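Local coordinates for protein aspartate-semialdehyde dehydrogenase (Thermus thermophilus, PDB 2YV3) that probably catalyses the NADPH-dependent reductive dephosphorylation of L-aspartyl-4-phosphate to L-aspartate semialdehyde, on the route to lysine, methionine and threonine, at residues K18-A22 with R23-L27; V108-E111 with K112-H116; N201-T204 with R205-K209. All coordinates share one frame; numbering follows the deposited sequence.

Interaction 1 of 3, residues K18-A22 with R23-L27; sequences KVLEA and RNFPL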
loop_
_atom_site.group_PDB
_atom_site.type_symbol
_atom_site.label_atom_id
_atom_site.label_comp_id
_atom_site.label_asym_id
_atom_site.label_seq_id
_atom_site.Cartn_x
_atom_site.Cartn_y
_atom_site.Cartn_z
ATOM N N LYS A 18 -23.597 10.910 -14.503
ATOM C CA LYS A 18 -22.755 12.033 -14.872
ATOM C C LYS A 18 -21.759 11.833 -16.017
ATOM O O LYS A 18 -21.666 12.703 -16.879
ATOM C CB LYS A 18 -22.055 12.616 -13.643
ATOM C CG LYS A 18 -21.227 11.668 -12.851
ATOM C CD LYS A 18 -20.676 12.391 -11.632
ATOM C CE LYS A 18 -21.765 12.874 -10.681
ATOM N NZ LYS A 18 -22.382 11.756 -9.910
ATOM N N VAL A 19 -21.018 10.733 -16.061
ATOM C CA VAL A 19 -20.109 10.590 -17.196
ATOM C C VAL A 19 -21.013 10.498 -18.425
ATOM O O VAL A 19 -20.730 11.096 -19.467
ATOM C CB VAL A 19 -19.192 9.311 -17.132
ATOM C CG1 VAL A 19 -18.771 9.040 -15.703
ATOM C CG2 VAL A 19 -19.884 8.110 -17.761
ATOM N N LEU A 20 -22.122 9.769 -18.282
ATOM C CA LEU A 20 -23.071 9.599 -19.371
ATOM C C LEU A 20 -23.530 10.977 -19.787
ATOM O O LEU A 20 -23.855 11.227 -20.942
ATOM C CB LEU A 20 -24.259 8.773 -18.910
ATOM C CG LEU A 20 -25.002 8.034 -20.015
ATOM C CD1 LEU A 20 -24.004 7.306 -20.897
ATOM C CD2 LEU A 20 -26.005 7.058 -19.391
ATOM N N GLU A 21 -23.549 11.881 -18.826
ATOM C CA GLU A 21 -23.937 13.244 -19.094
ATOM C C GLU A 21 -22.723 13.974 -19.703
ATOM O O GLU A 21 -22.818 14.578 -20.778
ATOM C CB GLU A 21 -24.345 13.885 -17.783
ATOM C CG GLU A 21 -24.894 15.271 -17.893
ATOM C CD GLU A 21 -25.214 15.865 -16.535
ATOM O OE1 GLU A 21 -25.875 15.181 -15.720
ATOM O OE2 GLU A 21 -24.810 17.018 -16.286
ATOM N N ALA A 22 -21.579 13.867 -19.018
ATOM C CA ALA A 22 -20.322 14.524 -19.394
ATOM C C ALA A 22 -19.721 14.187 -20.739
ATOM O O ALA A 22 -18.915 14.954 -21.256
ATOM C CB ALA A 22 -19.262 14.290 -18.305
ATOM N N ARG A 23 -20.068 13.029 -21.284
ATOM C CA ARG A 23 -19.548 12.618 -22.585
ATOM C C ARG A 23 -20.583 13.008 -23.617
ATOM O O ARG A 23 -20.416 12.755 -24.807
ATOM C CB ARG A 23 -19.350 11.104 -22.658
ATOM C CG ARG A 23 -18.568 10.492 -21.516
ATOM C CD ARG A 23 -17.452 9.590 -22.031
ATOM N NE ARG A 23 -16.172 10.287 -21.972
ATOM C CZ ARG A 23 -15.063 9.890 -22.589
ATOM N NH1 ARG A 23 -15.059 8.789 -23.331
ATOM N NH2 ARG A 23 -13.955 10.598 -22.457
ATOM N N ASN A 24 -21.661 13.618 -23.135
ATOM C CA ASN A 24 -22.770 14.031 -23.980
ATOM C C ASN A 24 -23.272 12.805 -24.701
ATOM O O ASN A 24 -23.453 12.836 -25.916
ATOM C CB ASN A 24 -22.330 15.075 -25.013
ATOM C CG ASN A 24 -21.663 16.278 -24.381
ATOM O OD1 ASN A 24 -20.486 16.229 -24.021
ATOM N ND2 ASN A 24 -22.420 17.371 -24.232
ATOM N N PHE A 25 -23.478 11.718 -23.962
ATOM C CA PHE A 25 -23.972 10.489 -24.577
ATOM C C PHE A 25 -25.365 10.754 -25.124
ATOM O O PHE A 25 -26.292 11.066 -24.383
ATOM C CB PHE A 25 -24.010 9.330 -23.578
ATOM C CG PHE A 25 -24.088 7.975 -24.239
ATOM C CD1 PHE A 25 -25.315 7.423 -24.593
ATOM C CD2 PHE A 25 -22.919 7.277 -24.569
ATOM C CE1 PHE A 25 -25.377 6.189 -25.275
ATOM C CE2 PHE A 25 -22.970 6.051 -25.245
ATOM C CZ PHE A 25 -24.193 5.509 -25.599
ATOM N N PRO A 26 -25.520 10.618 -26.445
ATOM C CA PRO A 26 -26.756 10.832 -27.197
ATOM C C PRO A 26 -27.814 9.785 -26.962
ATOM O O PRO A 26 -27.883 8.804 -27.690
ATOM C CB PRO A 26 -26.278 10.812 -28.641
ATOM C CG PRO A 26 -25.274 9.694 -28.601
ATOM C CD PRO A 26 -24.493 10.009 -27.315
ATOM N N LEU A 27 -28.626 9.968 -25.934
ATOM C CA LEU A 27 -29.697 9.020 -25.701
ATOM C C LEU A 27 -30.929 9.533 -26.451
ATOM O O LEU A 27 -30.825 10.446 -27.277
ATOM C CB LEU A 27 -30.000 8.856 -24.196
ATOM C CG LEU A 27 -29.953 9.987 -23.157
ATOM C CD1 LEU A 27 -28.581 10.068 -22.520
ATOM C CD2 LEU A 27 -30.359 11.290 -23.817
#

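Interaction 2 of 3, residues V108-E111 with K112-H116; sequences VNRE and KIFQH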
loop_
_atom_site.group_PDB
_atom_site.type_symbol
_atom_site.label_atom_id
_atom_site.label_comp_id
_atom_site.label_asym_id
_atom_site.label_seq_id
_atom_site.Cartn_x
_atom_site.Cartn_y
_atom_site.Cartn_z
ATOM N N VAL A 108 -7.855 -1.607 -25.038
ATOM C CA VAL A 108 -7.308 -2.888 -25.452
ATOM C C VAL A 108 -8.093 -3.584 -26.555
ATOM O O VAL A 108 -7.896 -3.313 -27.740
ATOM C CB VAL A 108 -7.208 -3.863 -24.258
ATOM C CG1 VAL A 108 -6.580 -5.174 -24.715
ATOM C CG2 VAL A 108 -6.400 -3.231 -23.123
ATOM N N ASN A 109 -9.000 -4.468 -26.156
ATOM C CA ASN A 109 -9.771 -5.259 -27.102
ATOM C C ASN A 109 -11.132 -4.767 -27.606
ATOM O O ASN A 109 -12.057 -5.568 -27.709
ATOM C CB ASN A 109 -9.928 -6.685 -26.541
ATOM C CG ASN A 109 -10.419 -6.707 -25.093
ATOM O OD1 ASN A 109 -11.404 -6.054 -24.744
ATOM N ND2 ASN A 109 -9.735 -7.468 -24.250
ATOM N N ARG A 110 -11.261 -3.478 -27.936
ATOM C CA ARG A 110 -12.525 -2.922 -28.457
ATOM C C ARG A 110 -13.091 -3.872 -29.496
ATOM O O ARG A 110 -14.309 -3.992 -29.664
ATOM C CB ARG A 110 -12.269 -1.570 -29.112
ATOM C CG ARG A 110 -13.328 -1.077 -30.094
ATOM C CD ARG A 110 -12.757 0.120 -30.876
ATOM N NE ARG A 110 -13.711 0.746 -31.788
ATOM C CZ ARG A 110 -14.424 0.088 -32.697
ATOM N NH1 ARG A 110 -14.292 -1.231 -32.815
ATOM N NH2 ARG A 110 -15.265 0.743 -33.492
ATOM N N GLU A 111 -12.177 -4.532 -30.199
ATOM C CA GLU A 111 -12.507 -5.510 -31.221
ATOM C C GLU A 111 -13.538 -6.518 -30.709
ATOM O O GLU A 111 -14.399 -6.975 -31.456
ATOM C CB GLU A 111 -11.227 -6.245 -31.642
ATOM C CG GLU A 111 -10.082 -6.163 -30.599
ATOM C CD GLU A 111 -9.208 -4.928 -30.778
ATOM O OE1 GLU A 111 -8.443 -4.892 -31.768
ATOM O OE2 GLU A 111 -9.289 -3.994 -29.944
ATOM N N LYS A 112 -13.456 -6.861 -29.430
ATOM C CA LYS A 112 -14.390 -7.823 -28.844
ATOM C C LYS A 112 -15.834 -7.338 -28.714
ATOM O O LYS A 112 -16.742 -8.155 -28.654
ATOM C CB LYS A 112 -13.875 -8.291 -27.477
ATOM C CG LYS A 112 -12.437 -8.822 -27.507
ATOM C CD LYS A 112 -12.204 -9.768 -28.690
ATOM C CE LYS A 112 -10.715 -10.176 -28.846
ATOM N NZ LYS A 112 -9.711 -9.056 -29.059
ATOM N N ILE A 113 -16.049 -6.024 -28.675
ATOM C CA ILE A 113 -17.402 -5.478 -28.552
ATOM C C ILE A 113 -18.365 -6.080 -29.580
ATOM O O ILE A 113 -19.541 -6.325 -29.301
ATOM C CB ILE A 113 -17.425 -3.930 -28.755
ATOM C CG1 ILE A 113 -16.783 -3.215 -27.558
ATOM C CG2 ILE A 113 -18.845 -3.449 -28.967
ATOM C CD1 ILE A 113 -16.921 -1.701 -27.594
ATOM N N PHE A 114 -17.865 -6.330 -30.776
ATOM C CA PHE A 114 -18.734 -6.840 -31.814
ATOM C C PHE A 114 -18.701 -8.359 -31.909
ATOM O O PHE A 114 -19.258 -8.963 -32.833
ATOM C CB PHE A 114 -18.369 -6.146 -33.126
ATOM C CG PHE A 114 -18.205 -4.652 -32.975
ATOM C CD1 PHE A 114 -19.293 -3.849 -32.632
ATOM C CD2 PHE A 114 -16.949 -4.057 -33.087
ATOM C CE1 PHE A 114 -19.133 -2.484 -32.396
ATOM C CE2 PHE A 114 -16.781 -2.699 -32.853
ATOM C CZ PHE A 114 -17.875 -1.910 -32.504
ATOM N N GLN A 115 -18.066 -8.975 -30.919
ATOM C CA GLN A 115 -18.017 -10.425 -30.867
ATOM C C GLN A 115 -19.059 -10.861 -29.841
ATOM O O GLN A 115 -19.303 -12.052 -29.632
ATOM C CB GLN A 115 -16.640 -10.924 -30.455
ATOM C CG GLN A 115 -16.384 -12.305 -30.996
ATOM C CD GLN A 115 -15.093 -12.898 -30.509
ATOM O OE1 GLN A 115 -14.055 -12.233 -30.503
ATOM N NE2 GLN A 115 -15.143 -14.168 -30.109
ATOM N N HIS A 116 -19.673 -9.868 -29.205
ATOM C CA HIS A 116 -20.713 -10.117 -28.223
ATOM C C HIS A 116 -21.914 -10.712 -28.946
ATOM O O HIS A 116 -22.065 -10.551 -30.158
ATOM C CB HIS A 116 -21.153 -8.813 -27.569
ATOM C CG HIS A 116 -22.323 -8.170 -28.244
ATOM N ND1 HIS A 116 -23.568 -8.759 -28.288
ATOM C CD2 HIS A 116 -22.445 -6.988 -28.894
ATOM C CE1 HIS A 116 -24.407 -7.967 -28.931
ATOM N NE2 HIS A 116 -23.752 -6.885 -29.310
#

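Interaction 3 of 3, residues N201-T204 with R205-K209; sequences NGYT and REEMK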
loop_
_atom_site.group_PDB
_atom_site.type_symbol
_atom_site.label_atom_id
_atom_site.label_comp_id
_atom_site.label_asym_id
_atom_site.label_seq_id
_atom_site.Cartn_x
_atom_site.Cartn_y
_atom_site.Cartn_z
ATOM N N ASN A 201 -5.961 -21.411 -2.723
ATOM C CA ASN A 201 -4.526 -21.155 -2.862
ATOM C C ASN A 201 -3.970 -20.017 -1.975
ATOM O O ASN A 201 -2.761 -19.770 -1.971
ATOM C CB ASN A 201 -4.135 -20.929 -4.342
ATOM C CG ASN A 201 -4.772 -19.706 -4.950
ATOM O OD1 ASN A 201 -5.261 -18.818 -4.251
ATOM N ND2 ASN A 201 -4.758 -19.645 -6.272
ATOM N N GLY A 202 -4.845 -19.345 -1.225
ATOM C CA GLY A 202 -4.385 -18.291 -0.336
ATOM C C GLY A 202 -4.831 -16.879 -0.662
ATOM O O GLY A 202 -5.067 -16.067 0.238
ATOM N N TYR A 203 -4.935 -16.592 -1.956
ATOM C CA TYR A 203 -5.368 -15.293 -2.454
ATOM C C TYR A 203 -6.861 -15.066 -2.211
ATOM O O TYR A 203 -7.591 -15.967 -1.791
ATOM C CB TYR A 203 -5.069 -15.192 -3.949
ATOM C CG TYR A 203 -3.600 -15.177 -4.237
ATOM C CD1 TYR A 203 -2.918 -13.978 -4.362
ATOM C CD2 TYR A 203 -2.859 -16.364 -4.266
ATOM C CE1 TYR A 203 -1.536 -13.946 -4.497
ATOM C CE2 TYR A 203 -1.473 -16.346 -4.402
ATOM C CZ TYR A 203 -0.821 -15.127 -4.514
ATOM O OH TYR A 203 0.546 -15.075 -4.609
ATOM N N THR A 204 -7.298 -13.835 -2.455
ATOM C CA THR A 204 -8.697 -13.461 -2.292
ATOM C C THR A 204 -9.293 -13.343 -3.689
ATOM O O THR A 204 -8.555 -13.219 -4.671
ATOM C CB THR A 204 -8.843 -12.102 -1.550
ATOM O OG1 THR A 204 -8.454 -11.023 -2.414
ATOM C CG2 THR A 204 -7.975 -12.095 -0.289
ATOM N N ARG A 205 -10.616 -13.392 -3.784
ATOM C CA ARG A 205 -11.271 -13.291 -5.084
ATOM C C ARG A 205 -10.801 -12.029 -5.783
ATOM O O ARG A 205 -10.629 -12.023 -6.987
ATOM C CB ARG A 205 -12.802 -13.278 -4.927
ATOM C CG ARG A 205 -13.571 -12.823 -6.171
ATOM C CD ARG A 205 -14.604 -13.852 -6.658
ATOM N NE ARG A 205 -15.427 -13.309 -7.746
ATOM C CZ ARG A 205 -16.314 -14.006 -8.457
ATOM N NH1 ARG A 205 -16.513 -15.293 -8.208
ATOM N NH2 ARG A 205 -16.993 -13.415 -9.431
ATOM N N GLU A 206 -10.584 -10.963 -5.024
ATOM C CA GLU A 206 -10.116 -9.710 -5.610
ATOM C C GLU A 206 -8.751 -9.932 -6.261
ATOM O O GLU A 206 -8.577 -9.705 -7.449
ATOM C CB GLU A 206 -10.002 -8.634 -4.532
ATOM C CG GLU A 206 -9.828 -7.241 -5.072
ATOM C CD GLU A 206 -11.119 -6.625 -5.583
ATOM O OE1 GLU A 206 -12.164 -7.327 -5.702
ATOM O OE2 GLU A 206 -11.083 -5.412 -5.878
ATOM N N GLU A 207 -7.785 -10.379 -5.469
ATOM C CA GLU A 207 -6.446 -10.655 -5.969
ATOM C C GLU A 207 -6.516 -11.505 -7.231
ATOM O O GLU A 207 -5.942 -11.142 -8.262
ATOM C CB GLU A 207 -5.623 -11.393 -4.902
ATOM C CG GLU A 207 -5.330 -10.542 -3.694
ATOM C CD GLU A 207 -4.708 -11.303 -2.543
ATOM O OE1 GLU A 207 -5.368 -12.198 -1.983
ATOM O OE2 GLU A 207 -3.552 -11.003 -2.192
ATOM N N MET A 208 -7.236 -12.626 -7.137
ATOM C CA MET A 208 -7.383 -13.576 -8.238
ATOM C C MET A 208 -7.911 -13.027 -9.554
ATOM O O MET A 208 -7.658 -13.591 -10.626
ATOM C CB MET A 208 -8.236 -14.757 -7.788
ATOM C CG MET A 208 -7.425 -15.770 -7.008
ATOM S SD MET A 208 -5.779 -15.877 -7.761
ATOM C CE MET A 208 -6.118 -16.750 -9.274
ATOM N N LYS A 209 -8.624 -11.911 -9.465
ATOM C CA LYS A 209 -9.190 -11.250 -10.624
ATOM C C LYS A 209 -8.090 -10.563 -11.419
ATOM O O LYS A 209 -8.097 -10.615 -12.651
ATOM C CB LYS A 209 -10.248 -10.252 -10.155
ATOM C CG LYS A 209 -11.432 -10.966 -9.529
ATOM C CD LYS A 209 -12.219 -10.104 -8.547
ATOM C CE LYS A 209 -13.032 -9.011 -9.232
ATOM N NZ LYS A 209 -13.903 -8.286 -8.260
#

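Interaction 1 of 3, residues K18-A22 with R23-L27
The carbonyls of V19, L20 and E21 receive the backbone N-H groups of R23, F25 and N24, and in this way helix 11-22 is brought to its end. The last two of these bonds, with the positive phi of N24, make a Schellman motif, a worked example of how an alpha-helix of a Rossmann-type domain is closed before the chain returns to its sheet: helix 11-22 is the connection of the beta-alpha-beta crossover from strand 3-6 to strand 31-34. R23 still bonds as a helical residue would, R23 N lying 2.7 Å from V19 O. With chi1 at -51° its CG stands beside the backbone N, and this brings CG up against V19 O, while farther out R23 meets W286 and V321.

N24 is where the helix breaks. Its phi of +57° turns the chain, and N24 N reaches E21 O at 2.8 Å from well above the carbonyl plane.

F25 supplies the second, wider bond of the motif, F25 N to L20 O at 3.1 Å. The same residue makes the apolar contact that accompanies it: L20 CD1 lies 3.4 Å from F25 CB and meets the start of the ring obliquely. The L20 branch gets there because its CG is anti to the backbone N (chi1 -155°), beside the carbonyl that F25 N uses. Beyond it the F25 ring meets W327 with the planes nearly perpendicular, on helix 319-327.

P26 forms the centre of an inverse gamma turn, and L27 then packs on F45 of strand 42-45. Within this turn P26 CD sits 3.7 Å above one face of the F25 ring, displaced toward its rim.

Interaction 2 of 3, residues V108-E111 with K112-H116
R110 and F114, like N109 and K112, meet in a local contact between side chains three or four residues apart, within the long connection from strand 87-90 to strand 119-121 of the NAD-binding domain. The backbone sets the spacing. K112 N donates to N109 O at 2.6 Å, and I113 N to R110 O at 2.9 Å, the donor standing above the carbonyl plane in both.

N109 and K112 cross at about a right angle, N109 CB lying 3.4 Å from K112 CG. The carboxamide of N109 points on to other backbone groups: weak bonds join OD1 to V105 N and ND2 to L103 O and I217 O, consistent with a fixed rotation of this buried amide. K112 folds back at chi2 and also packs on P102 and V104; its NZ remains 5.1 Å from E111 OE1, too far for a salt bridge.

With Q115 N bonded to K112 O as well, residues 109-115 are wound by overlapping i to i+3 turns (109-112, 110-113 and 112-115).

On the flank of these turns the R110 chain, extended from CG to NE, carries its guanidinium to the edge of the F114 ring. R110 CZ lies near the ring plane, 3.7 Å from F114 CE2, and the two planes are 57° apart; the still closer approach of NH1 is doubtful. One face of the same ring takes I113 CG2. A serine in place of R110 would probably leave this ring edge without its neighbour and the F114 ring freer to turn. R110 also packs on L328, the last modelled residue.

Interaction 3 of 3, residues N201-T204 with R205-K209
T204 and E207 exchange bonds across the first turn of helix 205-219 and form a capping box. E207 N points almost straight at T204 OG1, 3.2 Å away, so the N-cap hydroxyl satisfies an N-H at the helix start. In return T204 N meets E207 OE1 at 2.6 Å, on the anti side of the carboxylate. A chi1 of 73° sets OG1 between the backbone N and carbonyl carbon of T204, where it also gives a weak bond to E207 OE1. M208 N to T204 O, 2.9 Å, continues the helical bonding.

Y203 lies alongside this cap. M208 SD is 5.0 Å from the centroid of the Y203 ring, an oblique Met-aromatic contact, and M208 CG touches Y203 CB. Farther back an Asx turn places Y203: its N donates to N201 OD1 at 3.2 Å.

The outer shell belongs partly to the second subunit. R292 of that subunit makes a salt bridge with E207 OE1, and R294 of the same subunit a cation-pi contact with Y203; both come from its strand 288-295, so the capping box is also part of the dimer interface. On another side of helix 205-219, E206, paired with K209 in a salt bridge, packs on Q152, a predicted substrate-binding residue, and on C125, the predicted acyl-thioester nucleophile at the start of helix 125-141.

Overall arrangement
The three contacts follow one another along the chain and none touches another. Interactions 1 and 2 both belong to the NAD-binding domain, their centres about 21 Å apart: the first ends helix 11-22 beside one part of the mixed, largely parallel sheet, and the second lies in the connection to strand 119-121, one edge of that sheet. Interaction 3 falls in the dimerisation domain, its centre about 34 Å from that of interaction 1, on the opposite side of the chain's centre, and about 26 Å from that of interaction 2. One closes a helix, one winds a loop and one starts a helix, and only interaction 3 reaches both the second subunit and the predicted catalytic centre.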